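Local atomic coordinates of EGF family domain-containing protein (Toxoplasma gondii, PDB entry 4Z80), a protein that probably takes part in host-cell invasion, binding a rhoptry-neck RON2-type partner at the parasite's moving junction as other apical membrane antigens do. Residues V165-R169 with Q170-T174; G382-L385 with F386-S389. All coordinates share one frame; numbering follows the deposited sequence.

Contact 1 (V165-R169 with Q170-T174); sequences VNVYR and QDMVT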
ATOM      1  N   VAL A 165      17.242   8.557 -21.092  1.00 21.34           N
ATOM      2  CA  VAL A 165      16.969   9.927 -20.676  1.00 24.33           C
ATOM      3  C   VAL A 165      15.583  10.388 -21.106  1.00 21.44           C
ATOM      4  O   VAL A 165      15.052  11.345 -20.542  1.00 21.07           O
ATOM      5  CB  VAL A 165      18.028  10.912 -21.223  1.00 27.96           C
ATOM      6  CG1 VAL A 165      19.392  10.589 -20.634  1.00 30.87           C
ATOM      7  CG2 VAL A 165      18.071  10.879 -22.729  1.00 26.80           C
ATOM      8  N   ASN A 166      14.987   9.704 -22.081  1.00 19.58           N
ATOM      9  CA  ASN A 166      13.640  10.039 -22.520  1.00 21.02           C
ATOM     10  C   ASN A 166      12.600   9.640 -21.479  1.00 19.39           C
ATOM     11  O   ASN A 166      11.616  10.346 -21.285  1.00 18.64           O
ATOM     12  CB  ASN A 166      13.335   9.377 -23.861  1.00 21.88           C
ATOM     13  CG  ASN A 166      14.199   9.926 -24.980  1.00 28.61           C
ATOM     14  OD1 ASN A 166      15.025  10.811 -24.759  1.00 29.07           O
ATOM     15  ND2 ASN A 166      14.022   9.399 -26.177  1.00 29.12           N
ATOM     16  N   VAL A 167      12.823   8.511 -20.814  1.00 18.28           N
ATOM     17  CA  VAL A 167      11.970   8.115 -19.696  1.00 19.17           C
ATOM     18  C   VAL A 167      11.976   9.249 -18.673  1.00 17.71           C
ATOM     19  O   VAL A 167      10.922   9.707 -18.227  1.00 17.35           O
ATOM     20  CB  VAL A 167      12.448   6.796 -19.028  1.00 17.58           C
ATOM     21  CG1 VAL A 167      11.653   6.493 -17.756  1.00 16.69           C
ATOM     22  CG2 VAL A 167      12.353   5.626 -19.991  1.00 16.82           C
ATOM     23  N   TYR A 168      13.170   9.722 -18.327  1.00 17.49           N
ATOM     24  CA  TYR A 168      13.301  10.767 -17.323  1.00 16.83           C
ATOM     25  C   TYR A 168      12.735  12.102 -17.782  1.00 20.25           C
ATOM     26  O   TYR A 168      12.002  12.752 -17.042  1.00 19.12           O
ATOM     27  CB  TYR A 168      14.766  10.958 -16.916  1.00 19.42           C
ATOM     28  CG  TYR A 168      14.890  11.879 -15.729  1.00 21.40           C
ATOM     29  CD1 TYR A 168      14.411  11.492 -14.487  1.00 22.40           C
ATOM     30  CD2 TYR A 168      15.449  13.145 -15.852  1.00 27.21           C
ATOM     31  CE1 TYR A 168      14.498  12.325 -13.395  1.00 24.93           C
ATOM     32  CE2 TYR A 168      15.546  13.988 -14.757  1.00 28.45           C
ATOM     33  CZ  TYR A 168      15.063  13.572 -13.531  1.00 27.72           C
ATOM     34  OH  TYR A 168      15.140  14.394 -12.428  1.00 27.60           O
ATOM     35  N   ARG A 169      13.054  12.520 -19.002  1.00 20.32           N
ATOM     36  CA  ARG A 169      12.736  13.884 -19.405  1.00 21.28           C
ATOM     37  C   ARG A 169      11.336  14.038 -20.014  1.00 20.04           C
ATOM     38  O   ARG A 169      10.739  15.112 -19.905  1.00 24.94           O
ATOM     39  CB  ARG A 169      13.811  14.393 -20.370  1.00 24.00           C
ATOM     40  CG  ARG A 169      15.101  14.769 -19.638  1.00 27.18           C
ATOM     41  CD  ARG A 169      16.336  14.885 -20.527  1.00 42.42           C
ATOM     42  NE  ARG A 169      16.046  15.018 -21.951  1.00 53.55           N
ATOM     43  CZ  ARG A 169      16.982  15.160 -22.886  1.00 59.68           C
ATOM     44  NH1 ARG A 169      16.635  15.271 -24.162  1.00 41.40           N
ATOM     45  NH2 ARG A 169      18.266  15.192 -22.541  1.00 40.51           N
ATOM     46  N   GLN A 170      10.800  12.975 -20.616  1.00 18.82           N
ATOM     47  CA  GLN A 170       9.497  13.043 -21.284  1.00 18.90           C
ATOM     48  C   GLN A 170       8.357  12.512 -20.418  1.00 17.45           C
ATOM     49  O   GLN A 170       7.200  12.889 -20.622  1.00 22.22           O
ATOM     50  CB  GLN A 170       9.483  12.246 -22.593  1.00 21.73           C
ATOM     51  CG  GLN A 170      10.793  12.164 -23.344  1.00 41.78           C
ATOM     52  CD  GLN A 170      10.887  13.181 -24.439  1.00 46.08           C
ATOM     53  OE1 GLN A 170      10.558  14.353 -24.247  1.00 49.96           O
ATOM     54  NE2 GLN A 170      11.336  12.740 -25.607  1.00 46.34           N
ATOM     55  N   ASP A 171       8.671  11.603 -19.496  1.00 17.26           N
ATOM     56  CA  ASP A 171       7.638  11.017 -18.636  1.00 17.11           C
ATOM     57  C   ASP A 171       7.742  11.486 -17.194  1.00 16.91           C
ATOM     58  O   ASP A 171       6.750  11.915 -16.623  1.00 18.36           O
ATOM     59  CB  ASP A 171       7.691   9.482 -18.676  1.00 18.47           C
ATOM     60  CG  ASP A 171       6.960   8.894 -19.876  1.00 19.22           C
ATOM     61  OD1 ASP A 171       6.240   9.631 -20.581  1.00 18.74           O
ATOM     62  OD2 ASP A 171       7.091   7.672 -20.106  1.00 19.03           O
ATOM     63  N   MET A 172       8.923  11.404 -16.598  1.00 16.71           N
ATOM     64  CA  MET A 172       9.060  11.723 -15.180  1.00 15.37           C
ATOM     65  C   MET A 172       9.045  13.224 -14.880  1.00 19.31           C
ATOM     66  O   MET A 172       8.169  13.690 -14.157  1.00 19.26           O
ATOM     67  CB  MET A 172      10.329  11.087 -14.631  1.00 17.03           C
ATOM     68  CG  MET A 172      10.227   9.577 -14.509  1.00 17.63           C
ATOM     69  SD  MET A 172      11.802   8.834 -14.062  1.00 22.87           S
ATOM     70  CE  MET A 172      11.301   7.194 -13.559  1.00 25.32           C
ATOM     71  N   VAL A 173       9.986  13.990 -15.430  1.00 16.89           N
ATOM     72  CA  VAL A 173      10.139  15.380 -14.987  1.00 18.30           C
ATOM     73  C   VAL A 173       8.935  16.259 -15.314  1.00 20.13           C
ATOM     74  O   VAL A 173       8.670  17.233 -14.607  1.00 24.21           O
ATOM     75  CB  VAL A 173      11.405  16.043 -15.590  1.00 24.38           C
ATOM     76  CG1 VAL A 173      12.642  15.333 -15.113  1.00 28.96           C
ATOM     77  CG2 VAL A 173      11.330  16.084 -17.090  1.00 30.78           C
ATOM     78  N   THR A 174       8.207  15.920 -16.371  1.00 19.04           N
ATOM     79  CA  THR A 174       7.038  16.694 -16.777  1.00 19.60           C
ATOM     80  C   THR A 174       5.728  16.138 -16.190  1.00 21.18           C
ATOM     81  O   THR A 174       4.636  16.562 -16.575  1.00 23.10           O
ATOM     82  CB  THR A 174       6.923  16.755 -18.310  1.00 24.74           C
ATOM     83  OG1 THR A 174       6.904  15.430 -18.853  1.00 21.51           O
ATOM     84  CG2 THR A 174       8.106  17.518 -18.902  1.00 24.65           C
TER
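Y168 meets V173 and M172 one helical turn on, along helix 165-172, each on a different aspect of its ring. The V173 methyl CG1 sits over one face as a CH-pi contact, 3.5 Å from the ring centroid, displaced toward the rim and 3.2 Å from Y168 CE2; this is tight packing. M172, extended beyond CG, crosses the tyrosine at about a right angle and sets its SD at the ring edge, a Met-aromatic contact 3.7 Å from Y168 CD1. The tyrosine CG lies anti to the backbone N (chi1 -171°), which swings the ring along the helix to this pair. R169 joins through its backbone, its carbonyl O lying 3.0 Å from V173 CG2. On another flank Q170 bends at chi2 (-97°) to fold back beside N166; both side chains point the same way, amide planes 56° apart, but Q170 is crowded against N166 O and its exact position doubtful.

The backbone is consistent with this pairing: the helix widens to pi-type turns. V167 O accepts from D171 N and M172 N (3.1 Å for the latter, the straighter bond), while V173 N donates to Y168 O at 2.9 Å. The i to i+5 spacing would bring V173 onto the ring face. The D171 carboxylate is held by the Y71 hydroxyl and the Q10 backbone N of the RON2L1 peptide chain, which also packs on N166, V167 and Q170. The Y168 side of the pi-type turns is thus apolar and aromatic, while hydrogen bonds from both chains fix the carboxylate, probably offsetting its charge.

Contact 2 (G382-L385 with F386-S389); sequences GQRL and FMLS. With SO4 (sulfate ion), chain H.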
ATOM      1  N   GLY A 382     -11.388  -4.883  17.642  1.00 12.41           N
ATOM      2  CA  GLY A 382     -10.641  -4.146  16.646  1.00 12.18           C
ATOM      3  C   GLY A 382     -10.919  -4.631  15.231  1.00 11.91           C
ATOM      4  O   GLY A 382     -11.001  -3.830  14.298  1.00 12.45           O
ATOM      5  N   GLN A 383     -11.043  -5.944  15.063  1.00 12.10           N
ATOM      6  CA  GLN A 383     -11.336  -6.523  13.754  1.00 11.49           C
ATOM      7  C   GLN A 383     -12.697  -6.082  13.239  1.00 12.26           C
ATOM      8  O   GLN A 383     -12.830  -5.643  12.095  1.00 13.66           O
ATOM      9  CB  GLN A 383     -11.298  -8.050  13.818  1.00 12.98           C
ATOM     10  CG  GLN A 383      -9.912  -8.630  14.011  1.00 14.38           C
ATOM     11  CD  GLN A 383      -9.941 -10.122  14.272  1.00 18.47           C
ATOM     12  OE1 GLN A 383     -10.790 -10.620  15.008  1.00 21.24           O
ATOM     13  NE2 GLN A 383      -9.020 -10.845  13.658  1.00 15.25           N
ATOM     14  N   ARG A 384     -13.718  -6.212  14.075  1.00 12.61           N
ATOM     15  CA  ARG A 384     -15.053  -5.832  13.629  1.00 12.44           C
ATOM     16  C   ARG A 384     -15.155  -4.326  13.411  1.00 12.14           C
ATOM     17  O   ARG A 384     -15.835  -3.887  12.493  1.00 12.24           O
ATOM     18  CB  ARG A 384     -16.128  -6.304  14.610  1.00 14.01           C
ATOM     19  CG  ARG A 384     -16.440  -7.804  14.532  1.00 19.03           C
ATOM     20  CD  ARG A 384     -16.796  -8.321  13.106  1.00 18.34           C
ATOM     21  NE  ARG A 384     -18.094  -7.864  12.603  1.00 18.66           N
ATOM     22  CZ  ARG A 384     -18.591  -8.189  11.411  1.00 15.86           C
ATOM     23  NH1 ARG A 384     -19.784  -7.753  11.032  1.00 16.78           N
ATOM     24  NH2 ARG A 384     -17.895  -8.955  10.585  1.00 16.78           N
ATOM     25  N   LEU A 385     -14.490  -3.523  14.238  1.00 10.26           N
ATOM     26  CA  LEU A 385     -14.452  -2.085  13.985  1.00 10.69           C
ATOM     27  C   LEU A 385     -13.955  -1.788  12.559  1.00 10.56           C
ATOM     28  O   LEU A 385     -14.571  -1.032  11.816  1.00 10.69           O
ATOM     29  CB  LEU A 385     -13.558  -1.382  15.010  1.00 10.43           C
ATOM     30  CG  LEU A 385     -13.344   0.115  14.777  1.00  9.78           C
ATOM     31  CD1 LEU A 385     -14.663   0.879  14.847  1.00 11.80           C
ATOM     32  CD2 LEU A 385     -12.352   0.663  15.792  1.00 12.11           C
ATOM     33  N   PHE A 386     -12.841  -2.408  12.190  1.00 11.78           N
ATOM     34  CA  PHE A 386     -12.266  -2.277  10.854  1.00  9.85           C
ATOM     35  C   PHE A 386     -13.278  -2.665   9.772  1.00  9.63           C
ATOM     36  O   PHE A 386     -13.464  -1.937   8.789  1.00 11.16           O
ATOM     37  CB  PHE A 386     -11.001  -3.151  10.786  1.00 10.45           C
ATOM     38  CG  PHE A 386     -10.307  -3.183   9.450  1.00  9.16           C
ATOM     39  CD1 PHE A 386      -9.949  -2.020   8.787  1.00  9.20           C
ATOM     40  CD2 PHE A 386      -9.952  -4.403   8.888  1.00 10.83           C
ATOM     41  CE1 PHE A 386      -9.279  -2.078   7.585  1.00 10.93           C
ATOM     42  CE2 PHE A 386      -9.282  -4.465   7.683  1.00  9.06           C
ATOM     43  CZ  PHE A 386      -8.950  -3.301   7.027  1.00 10.82           C
ATOM     44  N   MET A 387     -13.937  -3.804   9.974  1.00 10.88           N
ATOM     45  CA  MET A 387     -14.887  -4.334   8.996  1.00 10.40           C
ATOM     46  C   MET A 387     -16.192  -3.538   8.937  1.00 11.87           C
ATOM     47  O   MET A 387     -16.936  -3.673   7.974  1.00 12.19           O
ATOM     48  CB  MET A 387     -15.193  -5.799   9.309  1.00 13.23           C
ATOM     49  CG  MET A 387     -13.976  -6.711   9.251  1.00 15.45           C
ATOM     50  SD  MET A 387     -14.238  -8.338  10.002  1.00 18.36           S
ATOM     51  CE  MET A 387     -15.093  -9.157   8.669  1.00 16.78           C
ATOM     52  N   LEU A 388     -16.457  -2.718   9.954  1.00 10.99           N
ATOM     53  CA  LEU A 388     -17.677  -1.915  10.040  1.00 11.64           C
ATOM     54  C   LEU A 388     -17.396  -0.420   9.858  1.00 10.99           C
ATOM     55  O   LEU A 388     -18.238   0.423  10.172  1.00 10.90           O
ATOM     56  CB  LEU A 388     -18.361  -2.146  11.396  1.00 11.59           C
ATOM     57  CG  LEU A 388     -18.871  -3.548  11.718  1.00 12.66           C
ATOM     58  CD1 LEU A 388     -19.396  -3.601  13.145  1.00 12.62           C
ATOM     59  CD2 LEU A 388     -19.955  -3.953  10.726  1.00 14.56           C
ATOM     60  N   SER A 389     -16.224  -0.081   9.334  1.00 12.23           N
ATOM     61  CA  SER A 389     -15.813   1.319   9.300  1.00  9.91           C
ATOM     62  C   SER A 389     -16.328   2.028   8.049  1.00 10.27           C
ATOM     63  O   SER A 389     -17.402   2.637   8.086  1.00 11.56           O
ATOM     64  CB  SER A 389     -14.276   1.427   9.430  1.00 10.64           C
ATOM     65  OG  SER A 389     -13.583   0.770   8.377  1.00 11.46           O
TER
HETATM   66  S   SO4 H 604     -16.297 -12.246  11.209  1.00 20.88           S
HETATM   67  O1  SO4 H 604     -17.139 -12.228  10.006  1.00 23.28           O
HETATM   68  O2  SO4 H 604     -15.729 -10.923  11.445  1.00 28.14           O
HETATM   69  O3  SO4 H 604     -15.263 -13.265  11.045  1.00 28.22           O
HETATM   70  O4  SO4 H 604     -17.111 -12.591  12.376  1.00 26.53           O
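The backbone N of L388 is shared by two carbonyls as the helix runs out: it donates to L385 O at 3.1 Å, from well above the carbonyl plane, and more weakly to R384 O. Just before it, the bonds are regular, with M387 N reaching Q383 O at 3.0 Å and F386 N reaching G382 O. S389 OG then turns back to F386 O, 2.7 Å away.

Outside this spiral, R384 folds over the turn. Its chain bends at chi2 and chi3 (-53° and -70°), and this doubling back brings the guanidinium between M387 and L388: R384 NH2 lies 3.4 Å from M387 CE, and NH1 lies 3.8 Å from L388 CD2. At the guanidinium edge, NH2 hydrogen-bonds to O2 of a sulfate ion, probably from the crystallisation liquor, at 3.1 Å; M387 SD is 3.3 Å from the same oxygen. F386 points elsewhere, into an edge-to-face contact with Y57 and a cation-pi contact with K322. R384 and L385 pack on F429 of strand 424-430, to which the C381-C427 disulfide also ties the helix, an arrangement consistent with the helix-on-sheet core of a PAN domain.

In the fold
From the N terminus, contact 1 comes first, on helix 165-172, flanked in sequence by C161 and C183, whose disulfides to C265 and C261 tie this region to the end of helix 252-262 and the residues just after it. The chain then passes through that helix and three strands (280-283, 289-291, 329-332) of a four-stranded sheet whose edge strand 97-98 came before contact 1, and reaches contact 2 at the end of helix 378-387, beside the second sheet. Each contact joins turns of one helix and closes no long loop; they run in series, neither nesting nor crossing. Their centres lie about 43 Å apart, contact 1 beside the bound peptide, contact 2 touching no other protein chain of the assembly.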